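Epidermal growth factor receptor pathway substrate 8-like protein 1 (Mus musculus, PDB 2CY5) probably acts in epidermal growth factor receptor signalling, its phosphotyrosine-binding domain being of the kind that recognises short peptide motifs in partner proteins. Local coordinates at residues D7-H12 and R123-G128; M51-S56 and V60-P65; D77-C82 and G128-Y133; C82-P87 and S91-L96. All coordinates share one frame; numbering follows the deposited sequence.

Interaction 1: residues D7-H12 and R123-G128. With CA (calcium ion), chain B.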
loop_
_atom_site.group_PDB
_atom_site.type_symbol
_atom_site.label_atom_id
_atom_site.label_comp_id
_atom_site.label_asym_id
_atom_site.label_seq_id
_atom_site.Cartn_x
_atom_site.Cartn_y
_atom_site.Cartn_z
ATOM N N ASP A 7 2.020 25.468 -8.476
ATOM C CA ASP A 7 1.568 24.203 -8.957
ATOM C C ASP A 7 2.252 23.047 -8.262
ATOM O O ASP A 7 1.609 22.084 -8.031
ATOM C CB ASP A 7 1.783 24.026 -10.434
ATOM C CG ASP A 7 0.865 24.911 -11.217
ATOM O OD1 ASP A 7 -0.222 25.417 -10.722
ATOM O OD2 ASP A 7 1.307 25.110 -12.329
ATOM N N VAL A 8 3.552 23.119 -8.052
ATOM C CA VAL A 8 4.299 22.008 -7.384
ATOM C C VAL A 8 4.964 22.557 -6.171
ATOM O O VAL A 8 5.705 23.644 -6.264
ATOM C CB VAL A 8 5.396 21.523 -8.304
ATOM C CG1 VAL A 8 6.202 20.451 -7.610
ATOM C CG2 VAL A 8 4.766 21.066 -9.599
ATOM N N SER A 9 4.686 21.973 -4.993
ATOM C CA SER A 9 5.385 22.472 -3.849
ATOM C C SER A 9 5.844 21.209 -3.111
ATOM O O SER A 9 5.206 20.094 -3.270
ATOM C CB SER A 9 4.417 23.213 -2.920
ATOM O OG SER A 9 3.676 24.254 -3.543
ATOM N N GLN A 10 6.856 21.363 -2.290
ATOM C CA GLN A 10 7.334 20.261 -1.356
ATOM C C GLN A 10 7.466 20.672 0.042
ATOM O O GLN A 10 7.728 21.846 0.380
ATOM C CB GLN A 10 8.661 19.659 -1.660
ATOM C CG GLN A 10 9.394 20.398 -2.689
ATOM C CD GLN A 10 10.715 19.706 -2.975
ATOM O OE1 GLN A 10 10.797 18.825 -3.855
ATOM N NE2 GLN A 10 11.728 20.037 -2.156
ATOM N N TYR A 11 7.306 19.706 0.917
ATOM C CA TYR A 11 7.369 19.926 2.335
ATOM C C TYR A 11 8.129 18.745 2.993
ATOM O O TYR A 11 8.071 17.558 2.487
ATOM C CB TYR A 11 5.969 19.879 2.901
ATOM C CG TYR A 11 5.097 20.834 2.176
ATOM C CD1 TYR A 11 4.297 20.400 1.086
ATOM C CD2 TYR A 11 5.049 22.190 2.569
ATOM C CE1 TYR A 11 3.435 21.284 0.392
ATOM C CE2 TYR A 11 4.141 23.099 1.895
ATOM C CZ TYR A 11 3.352 22.649 0.849
ATOM O OH TYR A 11 2.469 23.416 0.209
ATOM N N HIS A 12 8.957 19.057 3.964
ATOM C CA HIS A 12 9.555 17.947 4.685
ATOM C C HIS A 12 8.550 17.564 5.790
ATOM O O HIS A 12 7.983 18.453 6.466
ATOM C CB HIS A 12 10.842 18.335 5.327
ATOM C CG HIS A 12 11.937 18.556 4.330
ATOM N ND1 HIS A 12 13.000 17.686 4.198
ATOM C CD2 HIS A 12 12.074 19.487 3.360
ATOM C CE1 HIS A 12 13.739 18.086 3.188
ATOM N NE2 HIS A 12 13.197 19.175 2.664
ATOM N N ARG A 123 -2.341 20.709 4.191
ATOM C CA ARG A 123 -3.764 20.423 4.002
ATOM C C ARG A 123 -4.368 21.415 2.998
ATOM O O ARG A 123 -5.039 20.981 2.054
ATOM C CB ARG A 123 -4.519 20.532 5.311
ATOM C CG ARG A 123 -6.051 20.386 5.089
ATOM C CD ARG A 123 -6.778 20.819 6.326
ATOM N NE ARG A 123 -6.709 22.269 6.240
ATOM C CZ ARG A 123 -7.394 22.950 5.314
ATOM N NH1 ARG A 123 -8.177 22.320 4.437
ATOM N NH2 ARG A 123 -7.258 24.260 5.255
ATOM N N GLU A 124 -4.072 22.703 3.125
ATOM C CA GLU A 124 -4.712 23.634 2.182
ATOM C C GLU A 124 -4.214 23.415 0.845
ATOM O O GLU A 124 -5.008 23.538 -0.026
ATOM C CB GLU A 124 -4.426 25.134 2.537
ATOM C CG GLU A 124 -5.268 25.716 3.610
ATOM C CD GLU A 124 -4.674 27.184 3.887
ATOM O OE1 GLU A 124 -3.801 27.380 4.827
ATOM O OE2 GLU A 124 -5.014 28.086 3.085
ATOM N N ASP A 125 -2.935 23.107 0.648
ATOM C CA ASP A 125 -2.378 22.885 -0.654
ATOM C C ASP A 125 -2.960 21.638 -1.340
ATOM O O ASP A 125 -3.461 21.654 -2.511
ATOM C CB ASP A 125 -0.857 22.741 -0.497
ATOM C CG ASP A 125 -0.134 22.702 -1.859
ATOM O OD1 ASP A 125 -0.797 22.930 -2.883
ATOM O OD2 ASP A 125 1.084 22.525 -1.923
ATOM N N ILE A 126 -3.046 20.559 -0.557
ATOM C CA ILE A 126 -3.636 19.334 -1.172
ATOM C C ILE A 126 -5.058 19.574 -1.428
ATOM O O ILE A 126 -5.560 19.209 -2.483
ATOM C CB ILE A 126 -3.476 18.120 -0.184
ATOM C CG1 ILE A 126 -1.923 17.870 -0.148
ATOM C CG2 ILE A 126 -4.480 16.910 -0.566
ATOM C CD1 ILE A 126 -1.518 16.749 0.949
ATOM N N GLN A 127 -5.762 20.222 -0.506
ATOM C CA GLN A 127 -7.253 20.420 -0.778
ATOM C C GLN A 127 -7.460 21.358 -2.036
ATOM O O GLN A 127 -8.387 21.134 -2.824
ATOM C CB GLN A 127 -7.917 21.093 0.406
ATOM C CG GLN A 127 -9.420 21.181 0.241
ATOM C CD GLN A 127 -10.092 19.811 -0.019
ATOM O OE1 GLN A 127 -9.920 18.864 0.807
ATOM N NE2 GLN A 127 -10.848 19.686 -1.166
ATOM N N GLY A 128 -6.616 22.388 -2.181
ATOM C CA GLY A 128 -6.657 23.216 -3.400
ATOM C C GLY A 128 -6.383 22.371 -4.653
ATOM O O GLY A 128 -7.112 22.524 -5.696
HETATM CA CA CA B . -0.549 23.892 -5.040
HETATM O O HOH W 1 -0.717 22.276 -6.850
HETATM O O HOH W 2 1.453 22.611 -4.778
HETATM O O HOH W 3 -2.764 23.530 -4.629
HETATM O O HOH W 4 -0.353 25.803 -3.693
HETATM O O HOH W 5 -1.775 25.554 -6.311
#

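Interaction 2: residues M51-S56 and V60-P65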
loop_
_atom_site.group_PDB
_atom_site.type_symbol
_atom_site.label_atom_id
_atom_site.label_comp_id
_atom_site.label_asym_id
_atom_site.label_seq_id
_atom_site.Cartn_x
_atom_site.Cartn_y
_atom_site.Cartn_z
HETATM N N MSE A 51 10.478 12.374 5.520
HETATM C CA MSE A 51 10.219 12.186 4.110
HETATM C C MSE A 51 9.905 13.546 3.489
HETATM O O MSE A 51 9.531 14.514 4.155
HETATM C CB MSE A 51 8.906 11.348 3.905
HETATM C CG MSE A 51 9.045 9.896 3.968
HETATM SE SE MSE A 51 7.260 9.086 3.702
HETATM C CE MSE A 51 8.099 7.310 4.172
ATOM N N LEU A 52 9.998 13.563 2.204
ATOM C CA LEU A 52 9.645 14.731 1.346
ATOM C C LEU A 52 8.283 14.526 0.728
ATOM O O LEU A 52 8.107 13.635 -0.100
ATOM C CB LEU A 52 10.574 14.790 0.156
ATOM C CG LEU A 52 10.916 16.175 -0.380
ATOM C CD1 LEU A 52 10.635 17.323 0.601
ATOM C CD2 LEU A 52 12.429 16.092 -0.697
ATOM N N LEU A 53 7.320 15.381 1.080
ATOM C CA LEU A 53 5.965 15.259 0.536
ATOM C C LEU A 53 5.767 16.348 -0.565
ATOM O O LEU A 53 5.974 17.600 -0.336
ATOM C CB LEU A 53 4.922 15.361 1.694
ATOM C CG LEU A 53 3.463 15.102 1.247
ATOM C CD1 LEU A 53 2.442 15.000 2.445
ATOM C CD2 LEU A 53 2.925 16.329 0.461
ATOM N N ARG A 54 5.551 15.884 -1.781
ATOM C CA ARG A 54 5.382 16.753 -2.917
ATOM C C ARG A 54 3.978 16.840 -3.472
ATOM O O ARG A 54 3.306 15.842 -3.680
ATOM C CB ARG A 54 6.444 16.388 -3.937
ATOM C CG ARG A 54 6.411 17.297 -5.180
ATOM C CD ARG A 54 7.440 16.919 -6.319
ATOM N NE ARG A 54 8.831 17.012 -5.846
ATOM C CZ ARG A 54 9.866 16.446 -6.499
ATOM N NH1 ARG A 54 9.689 15.756 -7.642
ATOM N NH2 ARG A 54 11.087 16.550 -6.016
ATOM N N VAL A 55 3.385 18.069 -3.543
ATOM C CA VAL A 55 2.020 18.178 -4.103
ATOM C C VAL A 55 2.137 18.753 -5.516
ATOM O O VAL A 55 2.779 19.822 -5.680
ATOM C CB VAL A 55 1.277 19.110 -3.256
ATOM C CG1 VAL A 55 -0.122 19.203 -3.666
ATOM C CG2 VAL A 55 1.379 18.595 -1.698
ATOM N N SER A 56 1.609 18.066 -6.511
ATOM C CA SER A 56 1.617 18.531 -7.903
ATOM C C SER A 56 0.245 18.564 -8.332
ATOM O O SER A 56 -0.662 18.095 -7.634
ATOM C CB SER A 56 2.469 17.620 -8.730
ATOM O OG SER A 56 1.741 16.496 -9.055
ATOM N N VAL A 60 0.045 13.365 -5.228
ATOM C CA VAL A 60 0.829 13.642 -4.033
ATOM C C VAL A 60 1.917 12.573 -4.079
ATOM O O VAL A 60 1.614 11.366 -4.266
ATOM C CB VAL A 60 0.018 13.514 -2.710
ATOM C CG1 VAL A 60 0.921 13.593 -1.502
ATOM C CG2 VAL A 60 -0.962 14.614 -2.677
ATOM N N THR A 61 3.153 12.998 -3.968
ATOM C CA THR A 61 4.317 12.063 -3.986
ATOM C C THR A 61 5.129 12.103 -2.709
ATOM O O THR A 61 5.268 13.195 -2.114
ATOM C CB THR A 61 5.221 12.448 -5.158
ATOM O OG1 THR A 61 4.434 12.424 -6.375
ATOM C CG2 THR A 61 6.311 11.474 -5.275
ATOM N N LEU A 62 5.655 10.966 -2.225
ATOM C CA LEU A 62 6.501 10.929 -1.058
ATOM C C LEU A 62 7.927 10.515 -1.514
ATOM O O LEU A 62 8.086 9.403 -2.122
ATOM C CB LEU A 62 6.031 9.879 -0.038
ATOM C CG LEU A 62 4.597 10.225 0.394
ATOM C CD1 LEU A 62 4.062 9.107 1.207
ATOM C CD2 LEU A 62 4.798 11.500 1.461
ATOM N N LEU A 63 8.955 11.298 -1.173
ATOM C CA LEU A 63 10.333 10.954 -1.561
ATOM C C LEU A 63 11.336 10.832 -0.435
ATOM O O LEU A 63 11.165 11.432 0.632
ATOM C CB LEU A 63 10.870 11.999 -2.592
ATOM C CG LEU A 63 9.812 12.557 -3.605
ATOM C CD1 LEU A 63 10.080 14.053 -4.003
ATOM C CD2 LEU A 63 9.926 11.779 -4.783
ATOM N N ASP A 64 12.455 10.110 -0.661
ATOM C CA ASP A 64 13.499 10.040 0.354
ATOM C C ASP A 64 14.168 11.417 0.321
ATOM O O ASP A 64 14.535 11.878 -0.742
ATOM C CB ASP A 64 14.488 8.993 0.011
ATOM C CG ASP A 64 15.600 8.934 1.043
ATOM O OD1 ASP A 64 16.550 9.789 1.013
ATOM O OD2 ASP A 64 15.482 8.045 1.908
ATOM N N PRO A 65 14.246 12.114 1.449
ATOM C CA PRO A 65 14.814 13.455 1.587
ATOM C C PRO A 65 16.199 13.735 1.032
ATOM O O PRO A 65 16.551 14.906 0.823
ATOM C CB PRO A 65 14.727 13.720 3.090
ATOM C CG PRO A 65 14.762 12.436 3.657
ATOM C CD PRO A 65 13.864 11.620 2.761
HETATM O O HOH W 6 3.881 15.128 -6.512
#

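Interaction 3: residues D77-C82 and G128-Y133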
loop_
_atom_site.group_PDB
_atom_site.type_symbol
_atom_site.label_atom_id
_atom_site.label_comp_id
_atom_site.label_asym_id
_atom_site.label_seq_id
_atom_site.Cartn_x
_atom_site.Cartn_y
_atom_site.Cartn_z
ATOM N N ASP A 77 -6.966 11.369 -7.746
ATOM C CA ASP A 77 -8.232 10.578 -7.820
ATOM C C ASP A 77 -8.348 9.549 -6.642
ATOM O O ASP A 77 -9.414 9.198 -6.264
ATOM C CB ASP A 77 -8.167 9.748 -9.123
ATOM C CG ASP A 77 -9.473 9.231 -9.499
ATOM O OD1 ASP A 77 -9.521 8.355 -10.395
ATOM O OD2 ASP A 77 -10.443 9.749 -8.870
ATOM N N ALA A 78 -7.186 9.043 -6.146
ATOM C CA ALA A 78 -7.062 8.124 -5.012
ATOM C C ALA A 78 -7.242 8.811 -3.658
ATOM O O ALA A 78 -7.493 8.146 -2.682
ATOM C CB ALA A 78 -5.633 7.454 -5.072
ATOM N N ILE A 79 -7.149 10.129 -3.522
ATOM C CA ILE A 79 -7.324 10.736 -2.153
ATOM C C ILE A 79 -8.763 10.947 -1.774
ATOM O O ILE A 79 -9.469 11.650 -2.440
ATOM C CB ILE A 79 -6.478 12.097 -2.131
ATOM C CG1 ILE A 79 -5.059 11.714 -2.537
ATOM C CG2 ILE A 79 -6.537 12.798 -0.824
ATOM C CD1 ILE A 79 -4.087 12.893 -2.541
ATOM N N VAL A 80 -9.236 10.439 -0.675
ATOM C CA VAL A 80 -10.626 10.549 -0.416
ATOM C C VAL A 80 -10.773 11.580 0.618
ATOM O O VAL A 80 -11.837 12.105 0.740
ATOM C CB VAL A 80 -11.308 9.162 -0.007
ATOM C CG1 VAL A 80 -10.448 7.939 -0.341
ATOM C CG2 VAL A 80 -11.381 9.027 1.467
ATOM N N ARG A 81 -9.744 11.868 1.411
ATOM C CA ARG A 81 -9.880 12.921 2.427
ATOM C C ARG A 81 -8.533 13.485 2.890
ATOM O O ARG A 81 -7.538 12.707 3.066
ATOM C CB ARG A 81 -10.533 12.442 3.702
ATOM C CG ARG A 81 -10.808 13.676 4.537
ATOM C CD ARG A 81 -12.020 13.509 5.519
ATOM N NE ARG A 81 -12.207 14.673 6.349
ATOM C CZ ARG A 81 -12.760 14.626 7.536
ATOM N NH1 ARG A 81 -13.227 13.463 8.009
ATOM N NH2 ARG A 81 -12.700 15.715 8.301
ATOM N N CYS A 82 -8.485 14.800 3.243
ATOM C CA CYS A 82 -7.196 15.302 3.728
ATOM C C CYS A 82 -7.551 16.259 4.856
ATOM O O CYS A 82 -8.394 17.117 4.604
ATOM C CB CYS A 82 -6.499 16.062 2.562
ATOM S SG CYS A 82 -4.974 16.808 3.208
ATOM N N GLY A 128 -6.616 22.388 -2.181
ATOM C CA GLY A 128 -6.657 23.216 -3.400
ATOM C C GLY A 128 -6.383 22.371 -4.653
ATOM O O GLY A 128 -7.112 22.524 -5.696
ATOM N N ALA A 129 -5.448 21.421 -4.552
ATOM C CA ALA A 129 -5.123 20.608 -5.713
ATOM C C ALA A 129 -6.274 19.632 -5.980
ATOM O O ALA A 129 -6.655 19.474 -7.166
ATOM C CB ALA A 129 -3.745 19.878 -5.611
ATOM N N LEU A 130 -6.930 19.127 -4.931
ATOM C CA LEU A 130 -8.074 18.269 -5.078
ATOM C C LEU A 130 -9.239 19.032 -5.742
ATOM O O LEU A 130 -9.781 18.535 -6.710
ATOM C CB LEU A 130 -8.583 17.754 -3.671
ATOM C CG LEU A 130 -7.586 16.731 -3.152
ATOM C CD1 LEU A 130 -8.035 16.144 -1.762
ATOM C CD2 LEU A 130 -7.680 15.545 -4.071
ATOM N N GLN A 131 -9.611 20.186 -5.243
ATOM C CA GLN A 131 -10.664 20.977 -5.845
ATOM C C GLN A 131 -10.362 21.183 -7.305
ATOM O O GLN A 131 -11.223 21.015 -8.162
ATOM C CB GLN A 131 -10.738 22.371 -5.289
ATOM C CG GLN A 131 -11.214 22.447 -3.868
ATOM C CD GLN A 131 -10.996 23.886 -3.158
ATOM O OE1 GLN A 131 -11.122 23.998 -1.909
ATOM N NE2 GLN A 131 -10.681 24.944 -3.949
ATOM N N ASN A 132 -9.145 21.581 -7.605
ATOM C CA ASN A 132 -8.788 21.833 -8.967
ATOM C C ASN A 132 -9.027 20.574 -9.814
ATOM O O ASN A 132 -9.819 20.577 -10.775
ATOM C CB ASN A 132 -7.319 22.246 -9.060
ATOM C CG ASN A 132 -6.874 22.520 -10.505
ATOM O OD1 ASN A 132 -5.713 22.302 -10.855
ATOM N ND2 ASN A 132 -7.808 23.027 -11.344
ATOM N N TYR A 133 -8.312 19.517 -9.500
ATOM C CA TYR A 133 -8.420 18.255 -10.203
ATOM C C TYR A 133 -9.886 17.842 -10.421
ATOM O O TYR A 133 -10.283 17.541 -11.539
ATOM C CB TYR A 133 -7.721 17.200 -9.384
ATOM C CG TYR A 133 -7.732 15.873 -10.032
ATOM C CD1 TYR A 133 -6.770 15.545 -10.965
ATOM C CD2 TYR A 133 -8.728 14.948 -9.725
ATOM C CE1 TYR A 133 -6.790 14.341 -11.578
ATOM C CE2 TYR A 133 -8.771 13.733 -10.344
ATOM C CZ TYR A 133 -7.796 13.438 -11.263
ATOM O OH TYR A 133 -7.799 12.201 -11.862
#

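Interaction 4: residues C82-P87 and S91-L96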
loop_
_atom_site.group_PDB
_atom_site.type_symbol
_atom_site.label_atom_id
_atom_site.label_comp_id
_atom_site.label_asym_id
_atom_site.label_seq_id
_atom_site.Cartn_x
_atom_site.Cartn_y
_atom_site.Cartn_z
ATOM N N CYS A 82 -8.485 14.800 3.243
ATOM C CA CYS A 82 -7.196 15.302 3.728
ATOM C C CYS A 82 -7.551 16.259 4.856
ATOM O O CYS A 82 -8.394 17.117 4.604
ATOM C CB CYS A 82 -6.499 16.062 2.562
ATOM S SG CYS A 82 -4.974 16.808 3.208
ATOM N N ASP A 83 -7.014 16.121 6.074
ATOM C CA ASP A 83 -7.345 17.026 7.182
ATOM C C ASP A 83 -6.094 17.260 7.992
ATOM O O ASP A 83 -5.026 16.632 7.750
ATOM C CB ASP A 83 -8.337 16.454 8.063
ATOM C CG ASP A 83 -9.202 17.579 8.821
ATOM O OD1 ASP A 83 -10.163 17.289 9.554
ATOM O OD2 ASP A 83 -8.894 18.770 8.690
ATOM N N ALA A 84 -6.119 18.233 8.901
ATOM C CA ALA A 84 -4.976 18.469 9.739
ATOM C C ALA A 84 -5.609 18.423 11.126
ATOM O O ALA A 84 -6.718 18.915 11.321
ATOM C CB ALA A 84 -4.357 19.801 9.524
ATOM N N VAL A 85 -4.937 17.902 12.120
ATOM C CA VAL A 85 -5.580 17.841 13.424
ATOM C C VAL A 85 -4.550 17.877 14.503
ATOM O O VAL A 85 -3.402 17.529 14.237
ATOM C CB VAL A 85 -6.524 16.594 13.564
ATOM C CG1 VAL A 85 -5.765 15.343 13.429
ATOM C CG2 VAL A 85 -7.239 16.611 14.930
HETATM N N MSE A 86 -4.952 18.377 15.696
HETATM C CA MSE A 86 -4.103 18.454 16.917
HETATM C C MSE A 86 -4.702 17.535 17.971
HETATM O O MSE A 86 -5.517 17.945 18.797
HETATM C CB MSE A 86 -4.092 19.844 17.549
HETATM C CG MSE A 86 -3.326 19.930 18.887
HETATM SE SE MSE A 86 -2.240 21.549 18.622
HETATM C CE MSE A 86 -3.915 22.533 18.637
ATOM N N PRO A 87 -4.308 16.280 17.980
ATOM C CA PRO A 87 -4.918 15.427 19.021
ATOM C C PRO A 87 -4.661 15.920 20.483
ATOM O O PRO A 87 -3.708 16.697 20.775
ATOM C CB PRO A 87 -4.295 14.046 18.741
ATOM C CG PRO A 87 -2.905 14.446 18.225
ATOM C CD PRO A 87 -3.178 15.623 17.321
ATOM N N SER A 91 1.222 19.489 21.162
ATOM C CA SER A 91 1.275 20.920 20.850
ATOM C C SER A 91 1.256 21.153 19.312
ATOM O O SER A 91 1.124 22.292 18.881
ATOM C CB SER A 91 2.557 21.512 21.417
ATOM O OG SER A 91 3.683 20.973 20.726
ATOM N N ARG A 92 1.394 20.048 18.529
ATOM C CA ARG A 92 1.406 19.987 17.030
ATOM C C ARG A 92 0.280 19.440 16.251
ATOM O O ARG A 92 -0.400 18.506 16.631
ATOM C CB ARG A 92 2.557 19.204 16.506
ATOM C CG ARG A 92 3.764 19.851 16.584
ATOM C CD ARG A 92 4.585 19.323 15.527
ATOM N NE ARG A 92 5.916 19.050 16.025
ATOM C CZ ARG A 92 6.890 18.645 15.227
ATOM N NH1 ARG A 92 6.653 18.497 13.959
ATOM N NH2 ARG A 92 8.089 18.346 15.675
ATOM N N SER A 93 0.388 19.821 14.995
ATOM C CA SER A 93 -0.628 19.433 14.072
ATOM C C SER A 93 -0.226 18.128 13.296
ATOM O O SER A 93 0.915 17.872 12.976
ATOM C CB SER A 93 -0.892 20.646 13.134
ATOM O OG SER A 93 -2.262 20.728 12.660
ATOM N N LEU A 94 -1.166 17.241 13.103
ATOM C CA LEU A 94 -0.856 16.091 12.262
ATOM C C LEU A 94 -1.601 16.337 10.911
ATOM O O LEU A 94 -2.731 16.865 10.869
ATOM C CB LEU A 94 -1.492 14.890 12.872
ATOM C CG LEU A 94 -0.806 14.643 14.273
ATOM C CD1 LEU A 94 -1.436 13.364 14.797
ATOM C CD2 LEU A 94 0.783 14.551 14.170
ATOM N N LEU A 95 -1.005 15.837 9.845
ATOM C CA LEU A 95 -1.610 15.875 8.566
ATOM C C LEU A 95 -2.264 14.428 8.370
ATOM O O LEU A 95 -1.595 13.369 8.501
ATOM C CB LEU A 95 -0.545 16.047 7.499
ATOM C CG LEU A 95 -1.228 15.871 6.100
ATOM C CD1 LEU A 95 -2.192 17.023 5.737
ATOM C CD2 LEU A 95 -0.064 15.863 4.917
ATOM N N LEU A 96 -3.546 14.367 8.123
ATOM C CA LEU A 96 -4.147 13.060 7.896
ATOM C C LEU A 96 -4.529 12.967 6.457
ATOM O O LEU A 96 -5.125 13.915 5.817
ATOM C CB LEU A 96 -5.347 12.982 8.775
ATOM C CG LEU A 96 -5.988 11.623 9.026
ATOM C CD1 LEU A 96 -6.982 11.697 10.175
ATOM C CD2 LEU A 96 -6.688 11.367 7.865
#

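Interaction 1: residues D7-H12 and R123-G128
Ser-9 and Tyr-11 of the strand beginning near the N-terminus both face Asp-125 of the C-terminal helix, next to a bound calcium ion. In the loop ahead of the strand, the backbone O of Asp-7 takes a hydrogen bond of 2.6 Å from water 1, one of the metal's ligands. At Ser-9 the small hydroxyl is suited to a place beside hydrated metal: OG hydrogen-bonds water 2 at 3.0 Å, and that calcium-bound water is also hydrogen-bonded to Asp-125 OD2, bridging strand and helix. Two residues further on, Tyr-11 has a side chain long enough to span the gap directly. Its OH donates to Asp-125 OD2 at 2.7 Å, with OD2 at the ring edge and in the ring plane. The carboxylate plane stands 72° from the ring, and OD2 is met on its anti side, 30° out of the carboxylate plane. On the helix, CG of Asp-125 lies opposite the backbone N (chi1 -172°), which carries the carboxylate toward the strand, where OD1 binds calcium at 2.4 Å. Five waters and the O of Ala-6 complete the coordination shell. The two carboxylate oxygens thus divide the work, one holding metal and the other gripped by tyrosine and water, a pairing that would probably keep Asp-125 ionised and fixes its rotation, so that calcium links the N-terminal segment to the C-terminal helix.

Interaction 2: residues M51-S56 and V60-P65
Leu-52 with Leu-63 and Arg-54 with Thr-61 form the hydrogen-bonded pairs of an antiparallel ladder whose strand axes come within 4.5 Å at 161°, the donors lying in the carbonyl planes. The straightest of the four bonds, Arg-54 N to Thr-61 O, measures 2.7 Å. On the face of Leu-53, branched aliphatic residues suit a buried layer: Leu-62 CD2 sets against Leu-53 CG at 3.8 Å, while Leu-53 CD2 meets Val-60 CG1 at 3.9 Å. Nearby, SE of Met-51, present as selenomethionine, rests on Leu-62 CB at 4.0 Å. This is a beta hairpin within the sheet of the PTB fold, which belongs to the PH superfamily, and the Leu-53 face packs on Ile-122 of the C-terminal helix. The other face is more polar. Leu-52 CB meets Leu-63 CB, and the Arg-54 chain bends at its third torsion (-62°), laying its guanidinium beneath Leu-63 CD1, which sits 3.3 Å above the plane, toward the rim. NH2 also reaches OE1 of Gln-10 on the adjoining strand. Were Arg-54 replaced by alanine, Gln-10 OE1 would probably lose this donor and Leu-63 CD1 its cover. Water 6 joins Thr-61 OG1 at 2.8 Å and, weakly, Arg-54 O.

Interaction 3: residues D77-C82 and G128-Y133
Ile-79 and Leu-130 meet with their side chains crossing at about a right angle, the strand residue and the helix residue each directed at the other. The isoleucine uses its short branch: CG2 lies 3.8 Å from Leu-130 CD1, while Leu-130 CD2 approaches Ile-79 CB at 4.1 Å. Because chi1 of Ile-79 is -55°, CG2 takes the place opposite the backbone N and its longer arm, CG1 and CD1, is left for other neighbours. Two branched aliphatic side chains suit this place, since their methyl groups can interlock without any polar partner. One turn further along the helix, Tyr-133 reaches Asp-77 in a different way. Its CG is turned opposite its own backbone N (chi1 -178°), which sends the ring out to the short 3-10 segment ahead of the strand. There the hydroxyl touches the aliphatic part of the aspartate, OH to CB at 3.7 Å, and ring atom CE2 lies 3.9 Å from Asp-77 N. Ring and carboxylate planes are 35° apart and the two side chains pass at a slant. No hydrogen bond joins the segments, so this outer pair adds packing alone, with an amphipathic tyrosine at the exposed margin of an apolar centre. Leu-76, just before the first segment, packs against Ala-129, Leu-130 and Tyr-133. Ile-79 also touches Leu-97 of strand 94-99 and, through CD1, Val-60 of strand 59-63. Val-80 and Arg-81, both opposite Val-98, form a classic beta bulge. Through Leu-130 and Tyr-133, helix 118-133 closes over the start of strand 79-85.

Interaction 4: residues C82-P87 and S91-L96
Asp-83 pairs with Leu-96 and Val-85 with Leu-94 through two-way backbone hydrogen bonds, and round this ladder the contact is tight. Leu-96 N to Asp-83 O is 2.7 Å and nearly straight, though the donor tilts 32° from the carbonyl plane. Here Asp-83 OD2 also takes a weak hydrogen bond from Ala-84 N. Between these pairs Ala-84 CA makes a CA-H...O contact of 3.0 Å with Leu-94 O; the small methyl of Ala-84 fits against Ala-119 and Glu-120 of helix 118-133. On the Ala-84 face, Cys-82 SG touches Leu-95 CD1 at 3.8 Å, both being apolar enough for the buried side. The opposite face holds Leu-94, whose CD1 lies 3.8 Å from Pro-87 CD with the two side chains crossing at about a right angle. Cutting Leu-94 back to an alanine is likely to open a gap beside the Pro-87 ring and weaken the packing on Leu-37 and Phe-111. Toward the turn the contact becomes looser and more exposed. Selenomethionine Met-86 bends back so that SE lies 3.5 Å from Ser-91 O, whereas the side chains of Ser-91 and Arg-92 start away from the other strand, as suits polar residues near solvent. The whole is an antiparallel beta hairpin whose first strand, 79-85, edges the sheet beside the C-terminal helix; in related PTB domains peptide ligands add as a further strand at this edge, and the same may hold here.

Interactions 2 and 4 are hairpins in one antiparallel sheet, toward its two ends, and rest on regular backbone ladders; interaction 2 is the more buried. They meet across the interior where Leu-53 CD1 packs on Leu-95 CD2. Interactions 1 and 3 instead fasten successive turns of helix 118-133 to that sheet and share Gly-128, but differ in chemistry: the first is polar and metal-assisted, the second apolar within and exposed where Tyr-133 meets Asp-77. Interaction 1 joins interaction 2 through backbone bonds between strands 9-20 and 49-55, while Cys-82, common to interactions 3 and 4, also touches Ile-126, so the helix spans both halves of the fold.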